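Local coordinates for protein amidase, hydantoinase/carbamoylase family (Paraburkholderia phymatum, PDB 6C0D) that probably hydrolyses N-carbamoyl-L-amino acids as a homodimeric, metal-dependent amidase of the peptidase M20 family, at residues A[19-24]-A[104-109]; A[24-29]-A[96-101]; A[87-92]-A[133-138]; A[192-197]-A[378-383]. All blocks are in the same frame, centred on the assembly; numbering follows the deposited sequence. Where two conformers were deposited one is given.

Contact 1: residues A[19-24]-A[104-109]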
loop_
_atom_site.group_PDB
_atom_site.type_symbol
_atom_site.label_atom_id
_atom_site.label_comp_id
_atom_site.label_asym_id
_atom_site.label_seq_id
_atom_site.Cartn_x
_atom_site.Cartn_y
_atom_site.Cartn_z
ATOM N N ILE A 19 30.696 14.945 35.330
ATOM C CA ILE A 19 31.562 13.914 34.774
ATOM C C ILE A 19 31.028 12.537 35.144
ATOM O O ILE A 19 30.926 11.636 34.301
ATOM C CB ILE A 19 33.009 14.115 35.258
ATOM C CG1 ILE A 19 33.558 15.459 34.763
ATOM C CG2 ILE A 19 33.915 12.977 34.768
ATOM C CD1 ILE A 19 34.948 15.776 35.313
ATOM N N ARG A 20 30.667 12.365 36.417
ATOM C CA ARG A 20 30.081 11.113 36.881
ATOM C C ARG A 20 28.800 10.789 36.115
ATOM O O ARG A 20 28.557 9.631 35.748
ATOM C CB ARG A 20 29.805 11.221 38.390
ATOM C CG ARG A 20 29.275 9.962 39.064
ATOM C CD ARG A 20 29.246 10.151 40.588
ATOM N NE ARG A 20 28.339 11.236 40.982
ATOM C CZ ARG A 20 28.262 11.737 42.214
ATOM N NH1 ARG A 20 29.034 11.254 43.182
ATOM N NH2 ARG A 20 27.406 12.718 42.485
ATOM N N LEU A 21 27.959 11.801 35.888
ATOM C CA LEU A 21 26.722 11.613 35.125
ATOM C C LEU A 21 27.004 11.080 33.722
ATOM O O LEU A 21 26.439 10.061 33.306
ATOM C CB LEU A 21 25.974 12.937 35.031
ATOM C CG LEU A 21 24.777 12.945 34.088
ATOM C CD1 LEU A 21 23.626 12.167 34.734
ATOM C CD2 LEU A 21 24.383 14.387 33.776
ATOM N N LEU A 22 27.862 11.775 32.971
ATOM C CA LEU A 22 28.165 11.357 31.603
ATOM C C LEU A 22 28.866 10.001 31.571
ATOM O O LEU A 22 28.620 9.191 30.667
ATOM C CB LEU A 22 29.015 12.427 30.904
ATOM C CG LEU A 22 28.162 13.671 30.634
ATOM C CD1 LEU A 22 29.028 14.896 30.319
ATOM C CD2 LEU A 22 27.196 13.381 29.506
ATOM N N ASP A 23 29.760 9.737 32.534
ATOM C CA ASP A 23 30.446 8.440 32.569
ATOM C C ASP A 23 29.441 7.298 32.690
ATOM O O ASP A 23 29.556 6.278 32.000
ATOM C CB ASP A 23 31.444 8.373 33.735
ATOM C CG ASP A 23 32.698 9.230 33.517
ATOM O OD1 ASP A 23 32.874 9.815 32.421
ATOM O OD2 ASP A 23 33.519 9.311 34.464
ATOM N N ASP A 24 28.454 7.446 33.584
ATOM C CA ASP A 24 27.436 6.404 33.743
ATOM C C ASP A 24 26.570 6.266 32.490
ATOM O O ASP A 24 26.224 5.148 32.094
ATOM C CB ASP A 24 26.549 6.683 34.954
ATOM C CG ASP A 24 27.185 6.251 36.275
ATOM O OD1 ASP A 24 28.160 5.464 36.263
ATOM O OD2 ASP A 24 26.688 6.689 37.325
ATOM N N GLY A 104 16.661 9.151 31.876
ATOM C CA GLY A 104 15.973 9.349 33.146
ATOM C C GLY A 104 16.437 8.382 34.220
ATOM O O GLY A 104 16.428 8.721 35.408
ATOM N N VAL A 105 16.851 7.175 33.828
ATOM C CA VAL A 105 17.401 6.227 34.802
ATOM C C VAL A 105 18.676 6.785 35.418
ATOM O O VAL A 105 18.842 6.795 36.645
ATOM C CB VAL A 105 17.663 4.854 34.149
ATOM C CG1 VAL A 105 18.329 3.916 35.167
ATOM C CG2 VAL A 105 16.351 4.237 33.634
ATOM N N ILE A 106 19.612 7.238 34.567
ATOM C CA ILE A 106 20.884 7.731 35.091
ATOM C C ILE A 106 20.718 9.097 35.758
ATOM O O ILE A 106 21.384 9.385 36.765
ATOM C CB ILE A 106 21.945 7.758 33.982
ATOM C CG1 ILE A 106 22.132 6.354 33.393
ATOM C CG2 ILE A 106 23.274 8.321 34.507
ATOM C CD1 ILE A 106 22.477 5.291 34.446
ATOM N N TYR A 107 19.828 9.955 35.243
ATOM C CA TYR A 107 19.485 11.158 36.005
ATOM C C TYR A 107 19.043 10.790 37.417
ATOM O O TYR A 107 19.473 11.403 38.397
ATOM C CB TYR A 107 18.352 11.960 35.348
ATOM C CG TYR A 107 18.699 12.939 34.239
ATOM C CD1 TYR A 107 19.855 12.808 33.466
ATOM C CD2 TYR A 107 17.823 13.980 33.939
ATOM C CE1 TYR A 107 20.130 13.700 32.424
ATOM C CE2 TYR A 107 18.084 14.869 32.906
ATOM C CZ TYR A 107 19.238 14.731 32.154
ATOM O OH TYR A 107 19.506 15.619 31.136
ATOM N N GLY A 108 18.155 9.800 37.534
ATOM C CA GLY A 108 17.681 9.420 38.858
ATOM C C GLY A 108 18.822 9.009 39.768
ATOM O O GLY A 108 18.903 9.440 40.919
ATOM N N LEU A 109 19.740 8.198 39.247
ATOM C CA LEU A 109 20.900 7.778 40.024
ATOM C C LEU A 109 21.739 8.975 40.454
ATOM O O LEU A 109 22.137 9.088 41.624
ATOM C CB LEU A 109 21.737 6.797 39.190
ATOM C CG LEU A 109 22.988 6.165 39.786
ATOM C CD1 LEU A 109 22.616 5.332 41.008
ATOM C CD2 LEU A 109 23.681 5.291 38.707
#
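Asp24 and Leu21 on helix 18-30 meet Ile106, Tyr107 and Leu109 on helix 102-117, a buried helix-helix packing in the alpha/beta metal-binding domain of this M20-family enzyme. The two short axes come within 9.8 Å and run at 144°, roughly antiparallel. No hydrogen bond spans the gap, and the nearest CA pair is that of Asp24 and Ile106, 6.8 Å apart; the helices meet through van der Waals contacts, nearly all between side chains.

Asp24 can be followed outward from the backbone. Its CB faces the other helix and rests on Ile106 CG2 at 3.7 Å. CG lies beside the backbone N, anti to the carbonyl carbon (chi1 -81°), and from there the carboxylate divides its work. Asp24 OD2 touches the methyl Leu109 CD2 at 3.6 Å, the two side chains crossing at about a right angle, and the same oxygen forms a salt bridge with Arg113. OD1 pairs instead with Arg57. The buried acid is thus matched by two arginines, Arg113 on helix 102-117 and Arg57 on helix 45-60, while its CB and one oxygen sit against aliphatic carbon.

Ile106 CG2 touches two residues one turn apart on helix 18-30. One is Asp24; the other is Leu21, whose carbonyl O lies 3.8 Å from Ile106 CG2. Cys406 of helix 399-419 adjoins both Leu21 and Tyr107. With CG anti to its backbone N (chi1 171°), Leu21 can bring CD1 in between two partners, Ile106 CG2 at 3.9 Å and the ring carbon Tyr107 CD1 at 4.0 Å.

Contact 2: residues A[24-29]-A[96-101]. With ZN (zinc ion), chain B.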
loop_
_atom_site.group_PDB
_atom_site.type_symbol
_atom_site.label_atom_id
_atom_site.label_comp_id
_atom_site.label_asym_id
_atom_site.label_seq_id
_atom_site.Cartn_x
_atom_site.Cartn_y
_atom_site.Cartn_z
ATOM N N ASP A 24 28.454 7.446 33.584
ATOM C CA ASP A 24 27.436 6.404 33.743
ATOM C C ASP A 24 26.570 6.266 32.490
ATOM O O ASP A 24 26.224 5.148 32.094
ATOM C CB ASP A 24 26.549 6.683 34.954
ATOM C CG ASP A 24 27.185 6.251 36.275
ATOM O OD1 ASP A 24 28.160 5.464 36.263
ATOM O OD2 ASP A 24 26.688 6.689 37.325
ATOM N N LEU A 25 26.191 7.384 31.858
ATOM C CA LEU A 25 25.425 7.282 30.617
ATOM C C LEU A 25 26.206 6.531 29.550
ATOM O O LEU A 25 25.635 5.719 28.809
ATOM C CB LEU A 25 25.032 8.668 30.100
ATOM C CG LEU A 25 23.775 9.218 30.767
ATOM C CD1 LEU A 25 23.610 10.655 30.342
ATOM C CD2 LEU A 25 22.545 8.393 30.380
ATOM N N LYS A 26 27.513 6.787 29.454
ATOM C CA LYS A 26 28.304 6.131 28.426
ATOM C C LYS A 26 28.580 4.677 28.773
ATOM O O LYS A 26 28.663 3.841 27.869
ATOM C CB LYS A 26 29.608 6.892 28.200
ATOM C CG LYS A 26 29.360 8.279 27.644
ATOM C CD LYS A 26 30.644 9.071 27.524
ATOM C CE LYS A 26 30.368 10.493 27.040
ATOM N NZ LYS A 26 31.632 11.268 26.884
ATOM N N THR A 27 28.711 4.356 30.064
ATOM C CA THR A 27 28.855 2.956 30.450
ATOM C C THR A 27 27.589 2.171 30.126
ATOM O O THR A 27 27.663 1.068 29.571
ATOM C CB THR A 27 29.209 2.847 31.934
ATOM O OG1 THR A 27 30.466 3.506 32.165
ATOM C CG2 THR A 27 29.330 1.369 32.348
ATOM N N LEU A 28 26.414 2.744 30.417
ATOM C CA LEU A 28 25.172 2.058 30.072
ATOM C C LEU A 28 25.060 1.866 28.561
ATOM O O LEU A 28 24.632 0.805 28.091
ATOM C CB LEU A 28 23.972 2.826 30.633
ATOM C CG LEU A 28 22.578 2.224 30.393
ATOM C CD1 LEU A 28 22.522 0.741 30.820
ATOM C CD2 LEU A 28 21.504 3.034 31.111
ATOM N N ARG A 29 25.493 2.867 27.784
ATOM C CA ARG A 29 25.478 2.745 26.329
ATOM C C ARG A 29 26.281 1.541 25.847
ATOM O O ARG A 29 25.922 0.919 24.843
ATOM C CB ARG A 29 26.026 4.023 25.687
ATOM C CG ARG A 29 26.073 3.998 24.160
ATOM C CD ARG A 29 26.900 5.161 23.605
ATOM N NE ARG A 29 26.394 5.651 22.322
ATOM C CZ ARG A 29 26.577 6.892 21.877
ATOM N NH1 ARG A 29 27.257 7.771 22.604
ATOM N NH2 ARG A 29 26.074 7.261 20.711
ATOM N N GLY A 96 16.995 1.192 18.906
ATOM C CA GLY A 96 17.022 2.191 19.957
ATOM C C GLY A 96 18.217 3.146 19.902
ATOM O O GLY A 96 19.246 2.878 19.282
ATOM N N GLY A 97 18.046 4.294 20.567
ATOM C CA GLY A 97 19.111 5.254 20.755
ATOM C C GLY A 97 19.665 5.195 22.177
ATOM O O GLY A 97 19.123 4.534 23.061
ATOM N N TRP A 98 20.771 5.913 22.392
ATOM C CA TRP A 98 21.488 5.729 23.648
ATOM C C TRP A 98 20.903 6.540 24.792
ATOM O O TRP A 98 21.309 6.341 25.944
ATOM C CB TRP A 98 22.976 6.051 23.468
ATOM C CG TRP A 98 23.367 7.507 23.419
ATOM C CD1 TRP A 98 23.086 8.414 22.425
ATOM C CD2 TRP A 98 24.190 8.200 24.373
ATOM N NE1 TRP A 98 23.660 9.637 22.726
ATOM C CE2 TRP A 98 24.334 9.530 23.919
ATOM C CE3 TRP A 98 24.795 7.828 25.586
ATOM C CZ2 TRP A 98 25.074 10.484 24.625
ATOM C CZ3 TRP A 98 25.529 8.772 26.283
ATOM C CH2 TRP A 98 25.663 10.089 25.800
ATOM N N LEU A 99 19.957 7.436 24.520
ATOM C CA LEU A 99 19.396 8.258 25.581
ATOM C C LEU A 99 17.918 8.016 25.848
ATOM O O LEU A 99 17.439 8.410 26.912
ATOM C CB LEU A 99 19.614 9.747 25.274
ATOM C CG LEU A 99 21.081 10.162 25.130
ATOM C CD1 LEU A 99 21.184 11.592 24.610
ATOM C CD2 LEU A 99 21.813 10.018 26.464
ATOM N N ASP A 100 17.178 7.405 24.923
ATOM C CA ASP A 100 15.773 7.123 25.195
ATOM C C ASP A 100 15.678 6.157 26.359
ATOM O O ASP A 100 16.146 5.017 26.272
ATOM C CB ASP A 100 15.071 6.546 23.961
ATOM C CG ASP A 100 13.547 6.431 24.149
ATOM O OD1 ASP A 100 13.086 6.126 25.274
ATOM O OD2 ASP A 100 12.806 6.662 23.169
ATOM N N GLY A 101 15.068 6.618 27.442
ATOM C CA GLY A 101 14.965 5.827 28.648
ATOM C C GLY A 101 16.185 5.935 29.536
ATOM O O GLY A 101 16.057 6.292 30.710
HETATM ZN ZN ZN B . 11.323 6.097 26.526
HETATM O O HOH W 1 23.056 5.301 28.012
HETATM O O HOH W 2 10.159 5.608 24.837
HETATM O O HOH W 3 9.448 6.380 27.746
#
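Arg29 lays its guanidinium flat on the indole of Trp98, with the planes only 3° apart. Arg29 CZ stands 3.7 Å from the centroid of the Trp98 five-membered ring and 13° off its normal, which makes the stack a cation-pi contact as well. Arg29 NH1 lies over the ring fusion, 3.6 Å from Trp98 CD2, and Arg29 NH2 over Trp98 CD1. Arg29 was modelled in two conformers, and this geometry describes one of them.

The opposite indole face carries Leu99 CD2, so the ring is sandwiched between a charged plane and a methyl group. Round the six-membered ring, Leu25 CB approaches Trp98 CZ3 to 3.9 Å, while the indole N-H is bonded to Asp396. Water 1 donates to both backbones, 2.7 Å from Leu25 O and 2.9 Å from Trp98 O, and bridges helix to loop.

Beyond Leu99 the loop delivers Asp100, whose OD1 binds zinc at 2.2 Å, and then Gly101, the N-cap of helix 102-117. Helix 18-30 therefore packs against the loop bearing the metal-binding aspartate of an M20-type site, predicted here to bridge two zinc ions.

Contact 3: residues A[87-92]-A[133-138]. With ZN (zinc ion), chain B.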
loop_
_atom_site.group_PDB
_atom_site.type_symbol
_atom_site.label_atom_id
_atom_site.label_comp_id
_atom_site.label_asym_id
_atom_site.label_seq_id
_atom_site.Cartn_x
_atom_site.Cartn_y
_atom_site.Cartn_z
ATOM N N GLY A 87 12.891 7.933 37.763
ATOM C CA GLY A 87 13.340 6.847 36.917
ATOM C C GLY A 87 12.834 6.956 35.501
ATOM O O GLY A 87 12.321 7.988 35.078
ATOM N N SER A 88 13.019 5.864 34.768
ATOM C CA SER A 88 12.539 5.719 33.403
ATOM C C SER A 88 12.701 4.249 33.052
ATOM O O SER A 88 12.484 3.399 33.921
ATOM C CB SER A 88 13.306 6.629 32.437
ATOM O OG SER A 88 12.666 6.666 31.175
ATOM N N HIS A 89 13.083 3.930 31.809
ATOM C CA HIS A 89 13.312 2.548 31.398
ATOM C C HIS A 89 14.697 2.435 30.774
ATOM O O HIS A 89 15.239 3.410 30.263
ATOM C CB HIS A 89 12.250 2.085 30.387
ATOM C CG HIS A 89 12.220 2.915 29.140
ATOM N ND1 HIS A 89 12.808 2.512 27.958
ATOM C CD2 HIS A 89 11.703 4.147 28.902
ATOM C CE1 HIS A 89 12.632 3.448 27.038
ATOM N NE2 HIS A 89 11.965 4.450 27.586
ATOM N N SER A 90 15.280 1.237 30.787
ATOM C CA SER A 90 16.561 1.056 30.117
ATOM C C SER A 90 16.522 -0.006 29.025
ATOM O O SER A 90 17.571 -0.307 28.440
ATOM C CB SER A 90 17.663 0.729 31.141
ATOM O OG SER A 90 17.348 -0.454 31.868
ATOM N N ASP A 91 15.350 -0.576 28.725
ATOM C CA ASP A 91 15.203 -1.438 27.565
ATOM C C ASP A 91 14.979 -0.585 26.322
ATOM O O ASP A 91 14.550 0.569 26.399
ATOM C CB ASP A 91 14.037 -2.424 27.741
ATOM C CG ASP A 91 12.664 -1.731 27.779
ATOM O OD1 ASP A 91 12.431 -0.868 28.653
ATOM O OD2 ASP A 91 11.805 -2.058 26.938
ATOM N N THR A 92 15.264 -1.167 25.166
ATOM C CA THR A 92 15.141 -0.463 23.902
ATOM C C THR A 92 14.204 -1.215 22.971
ATOM O O THR A 92 13.841 -2.374 23.200
ATOM C CB THR A 92 16.500 -0.303 23.206
ATOM O OG1 THR A 92 16.914 -1.581 22.700
ATOM C CG2 THR A 92 17.547 0.242 24.172
ATOM N N ASP A 133 10.617 -3.304 30.350
ATOM C CA ASP A 133 9.793 -3.473 29.144
ATOM C C ASP A 133 8.797 -2.338 28.911
ATOM O O ASP A 133 7.644 -2.562 28.530
ATOM C CB ASP A 133 9.066 -4.824 29.141
ATOM C CG ASP A 133 8.887 -5.371 27.728
ATOM O OD1 ASP A 133 9.676 -4.952 26.849
ATOM O OD2 ASP A 133 7.972 -6.198 27.482
ATOM N N GLU A 134 9.267 -1.104 29.059
ATOM C CA GLU A 134 8.459 0.017 28.590
ATOM C C GLU A 134 8.173 -0.110 27.097
ATOM O O GLU A 134 7.088 0.255 26.635
ATOM C CB GLU A 134 9.166 1.338 28.896
ATOM C CG GLU A 134 8.360 2.587 28.591
ATOM C CD GLU A 134 8.453 3.011 27.135
ATOM O OE1 GLU A 134 9.377 2.550 26.421
ATOM O OE2 GLU A 134 7.580 3.789 26.698
ATOM N N GLU A 135 9.131 -0.634 26.328
ATOM C CA GLU A 135 9.004 -0.710 24.876
ATOM C C GLU A 135 8.166 -1.892 24.410
ATOM O O GLU A 135 7.855 -1.974 23.218
ATOM C CB GLU A 135 10.394 -0.772 24.229
ATOM C CG GLU A 135 11.307 0.403 24.619
ATOM C CD GLU A 135 11.011 1.673 23.830
ATOM O OE1 GLU A 135 9.988 1.709 23.108
ATOM O OE2 GLU A 135 11.816 2.632 23.926
ATOM N N GLY A 136 7.802 -2.803 25.303
ATOM C CA GLY A 136 6.898 -3.882 24.937
ATOM C C GLY A 136 7.494 -4.973 24.073
ATOM O O GLY A 136 6.844 -5.424 23.119
ATOM N N THR A 137 8.712 -5.416 24.379
ATOM C CA THR A 137 9.220 -6.619 23.726
ATOM C C THR A 137 8.336 -7.816 24.058
ATOM O O THR A 137 8.079 -8.669 23.200
ATOM C CB THR A 137 10.672 -6.868 24.141
ATOM O OG1 THR A 137 11.491 -5.796 23.656
ATOM C CG2 THR A 137 11.187 -8.179 23.570
ATOM N N PHE A 138 7.840 -7.879 25.293
ATOM C CA PHE A 138 6.856 -8.873 25.707
ATOM C C PHE A 138 5.486 -8.263 25.959
ATOM O O PHE A 138 4.485 -8.738 25.417
ATOM C CB PHE A 138 7.328 -9.597 26.976
ATOM C CG PHE A 138 8.599 -10.374 26.798
ATOM C CD1 PHE A 138 8.565 -11.699 26.393
ATOM C CD2 PHE A 138 9.827 -9.783 27.052
ATOM C CE1 PHE A 138 9.735 -12.417 26.230
ATOM C CE2 PHE A 138 11.000 -10.491 26.892
ATOM C CZ PHE A 138 10.957 -11.810 26.481
HETATM ZN ZN ZN B . 11.323 6.097 26.526
HETATM O O HOH W 4 12.619 -3.916 25.070
HETATM O O HOH W 2 10.159 5.608 24.837
HETATM O O HOH W 3 9.448 6.380 27.746
#
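Asp91 offers its carboxylate to the backbone of the type I turn Asp133-Gly136. Glu135 N approaches Asp91 OD2 on the syn side at 3.1 Å, with an N-H...O angle of 158°, and Glu134 N makes a weaker, more bent bond to Asp91 OD1 at 3.2 Å. A chi1 of 67°, between backbone N and carbonyl carbon, sets Asp91 CG over the turn. Water 4 donates to Asp91 OD2 and Thr92 O and accepts from Thr137 OG1.

His89 adopts the same kind of first torsion (chi1 59°). Its ND1 donates to Asp91 O, 3.0 Å away and in the ring plane, fixing the ring's rotation and leaving NE2 to bind zinc at 2.1 Å. This is the His-x-Asp arrangement of M20 metal sites, and the turn beside it supplies two consecutive glutamates, also a feature of the family.

The glutamates approach the imidazole differently. Glu134, folded at chi2, leans over one face: its CB makes a CH-pi contact 3.9 Å from the centroid, and its OE1 lies above the rim, 3.4 Å from His89 NE2, not hydrogen-bonded because NE2 is committed to the zinc. Glu135, also bent at chi2, crosses the histidine at about a right angle and brings OE2 to 3.3 Å from His89 CE1; it is predicted to bind a second zinc. Asp133 starts away, yet its OD1 lies 3.6 Å from Asp91 OD2, a repulsion probably eased by Thr137 N on OD1 and Phe138 N on OD2.

Contact 4: residues A[192-197]-A[378-383]. With ZN (zinc ion), chain B.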
loop_
_atom_site.group_PDB
_atom_site.type_symbol
_atom_site.label_atom_id
_atom_site.label_comp_id
_atom_site.label_asym_id
_atom_site.label_seq_id
_atom_site.Cartn_x
_atom_site.Cartn_y
_atom_site.Cartn_z
ATOM N N TYR A 192 6.604 11.050 41.693
ATOM C CA TYR A 192 7.415 10.381 40.675
ATOM C C TYR A 192 7.876 11.414 39.652
ATOM O O TYR A 192 7.064 12.213 39.175
ATOM C CB TYR A 192 6.604 9.267 39.983
ATOM C CG TYR A 192 7.303 8.620 38.800
ATOM C CD1 TYR A 192 6.851 8.824 37.499
ATOM C CD2 TYR A 192 8.410 7.804 38.991
ATOM C CE1 TYR A 192 7.499 8.221 36.408
ATOM C CE2 TYR A 192 9.074 7.219 37.921
ATOM C CZ TYR A 192 8.599 7.426 36.631
ATOM O OH TYR A 192 9.236 6.813 35.580
ATOM N N LEU A 193 9.172 11.410 39.318
ATOM C CA LEU A 193 9.721 12.296 38.288
ATOM C C LEU A 193 10.379 11.446 37.204
ATOM O O LEU A 193 11.252 10.628 37.512
ATOM C CB LEU A 193 10.750 13.251 38.913
ATOM C CG LEU A 193 11.745 13.974 37.978
ATOM C CD1 LEU A 193 11.040 14.850 36.944
ATOM C CD2 LEU A 193 12.751 14.783 38.808
ATOM N N GLU A 194 9.967 11.627 35.945
ATOM C CA GLU A 194 10.604 10.925 34.823
ATOM C C GLU A 194 11.231 11.912 33.847
ATOM O O GLU A 194 10.524 12.490 33.001
ATOM C CB GLU A 194 9.603 10.023 34.081
ATOM C CG GLU A 194 10.314 9.258 32.936
ATOM C CD GLU A 194 9.542 8.049 32.433
ATOM O OE1 GLU A 194 8.470 7.727 32.994
ATOM O OE2 GLU A 194 10.032 7.415 31.470
ATOM N N PRO A 195 12.549 12.107 33.874
ATOM C CA PRO A 195 13.195 12.870 32.794
ATOM C C PRO A 195 13.241 12.020 31.533
ATOM O O PRO A 195 13.372 10.799 31.600
ATOM C CB PRO A 195 14.616 13.126 33.326
ATOM C CG PRO A 195 14.575 12.714 34.836
ATOM C CD PRO A 195 13.523 11.629 34.868
ATOM N N HIS A 196 13.140 12.669 30.374
ATOM C CA HIS A 196 13.173 11.923 29.112
ATOM C C HIS A 196 13.638 12.847 27.988
ATOM O O HIS A 196 13.404 14.055 28.040
ATOM C CB HIS A 196 11.767 11.359 28.813
ATOM C CG HIS A 196 11.750 10.162 27.909
ATOM N ND1 HIS A 196 11.931 10.255 26.547
ATOM C CD2 HIS A 196 11.527 8.851 28.169
ATOM C CE1 HIS A 196 11.849 9.051 26.006
ATOM N NE2 HIS A 196 11.610 8.183 26.970
ATOM N N ILE A 197 14.264 12.276 26.944
ATOM C CA ILE A 197 14.565 13.072 25.763
ATOM C C ILE A 197 13.285 13.296 24.966
ATOM O O ILE A 197 12.299 12.561 25.094
ATOM C CB ILE A 197 15.626 12.394 24.872
ATOM C CG1 ILE A 197 15.087 11.036 24.393
ATOM C CG2 ILE A 197 16.935 12.243 25.598
ATOM C CD1 ILE A 197 15.775 10.511 23.137
ATOM N N ALA A 378 2.784 12.563 39.492
ATOM C CA ALA A 378 3.886 12.306 38.567
ATOM C C ALA A 378 4.181 13.545 37.728
ATOM O O ALA A 378 3.312 14.395 37.513
ATOM C CB ALA A 378 3.552 11.133 37.631
ATOM N N CYS A 379 5.422 13.635 37.236
ATOM C CA CYS A 379 5.780 14.722 36.330
ATOM C C CYS A 379 6.893 14.250 35.403
ATOM O O CYS A 379 7.554 13.235 35.651
ATOM C CB CYS A 379 6.200 15.980 37.108
ATOM S SG CYS A 379 7.706 15.735 38.070
ATOM N N MET A 380 7.047 14.960 34.284
ATOM C CA MET A 380 8.126 14.671 33.343
ATOM C C MET A 380 8.877 15.942 32.973
ATOM O O MET A 380 8.300 17.029 32.907
ATOM C CB MET A 380 7.600 14.024 32.043
ATOM C CG MET A 380 6.981 12.654 32.276
ATOM S SD MET A 380 6.715 11.794 30.688
ATOM C CE MET A 380 8.390 11.264 30.285
ATOM N N LEU A 381 10.166 15.771 32.677
ATOM C CA LEU A 381 11.021 16.861 32.226
ATOM C C LEU A 381 11.686 16.416 30.937
ATOM O O LEU A 381 12.282 15.334 30.907
ATOM C CB LEU A 381 12.092 17.188 33.281
ATOM C CG LEU A 381 12.928 18.436 32.981
ATOM C CD1 LEU A 381 12.063 19.660 33.300
ATOM C CD2 LEU A 381 14.208 18.443 33.808
ATOM N N PHE A 382 11.606 17.244 29.883
ATOM C CA PHE A 382 12.176 16.907 28.577
ATOM C C PHE A 382 13.465 17.693 28.306
ATOM O O PHE A 382 13.586 18.858 28.699
ATOM C CB PHE A 382 11.191 17.222 27.445
ATOM C CG PHE A 382 10.125 16.169 27.221
ATOM C CD1 PHE A 382 10.139 14.972 27.928
ATOM C CD2 PHE A 382 9.102 16.396 26.315
ATOM C CE1 PHE A 382 9.157 14.011 27.706
ATOM C CE2 PHE A 382 8.122 15.426 26.070
ATOM C CZ PHE A 382 8.163 14.235 26.768
ATOM N N VAL A 383 14.410 17.030 27.638
ATOM C CA VAL A 383 15.556 17.695 27.019
ATOM C C VAL A 383 15.499 17.407 25.529
ATOM O O VAL A 383 14.962 16.374 25.104
ATOM C CB VAL A 383 16.903 17.242 27.607
ATOM C CG1 VAL A 383 17.001 17.639 29.075
ATOM C CG2 VAL A 383 17.121 15.749 27.404
HETATM ZN ZN ZN B . 11.323 6.097 26.526
HETATM O O HOH W 2 10.159 5.608 24.837
HETATM O O HOH W 3 9.448 6.380 27.746
#
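Parallel strands of the M20 catalytic-domain sheet pair here in unbroken register, from Tyr192 beside Ala378 to Ile197 beside Val383, their axes 22° apart. Five backbone hydrogen bonds join them; Glu194 N to Cys379 O (2.9 Å) and His196 N to Leu381 O (2.8 Å) are among the shorter, whereas Leu381 N to Glu194 O is weak. Pro195, without an N-H, still brings its CA to 3.2 Å from Leu381 O.

His196 NE2 binds zinc at 2.1 Å. Its ND1 donates almost straight (176°) and in the ring plane to Ile197 O at 2.8 Å, which holds the imidazole in orientation. On the same sheet face as His196, Met380 runs alongside Glu194, pointing the same way; the bend at chi3 (76°) puts Met380 CE between Glu194 CG at 3.8 Å and His196 CB at 3.7 Å. On the face carrying Leu193, Pro195 and Ile197, Leu193 CD1 meets Cys379 SG at 3.6 Å.

The face with Pro195 and Val383 packs on Tyr107 of helix 102-117, while Glu194 and Met380 touch helix 368-372. Strand 189-198 pairs in parallel with 83-88 and 378-384, and 378-384 pairs antiparallel with 210-227.

Contacts 1 and 2 are neighbours, their centres about 9 Å apart, sharing Asp24 and helix 18-30; Leu25 CD2 packs on Ile106 CG1 between them. Contacts 3 and 4 have centres about 15 Å apart and use adjacent parallel strands, 83-88 and 189-198, joined by the probable hydrogen bond of Ser88 OG with Glu194 OE2. Helix 102-117 connects the groups, Tyr107 of contact 1 packing on Pro195 of contact 4. Along the chain, contact 3 interleaves with contacts 1 and 2, whereas contact 4 opens only after all three have closed. Contacts 2, 3 and 4 each contribute one zinc ligand, so distant parts of the sequence converge on one metal site.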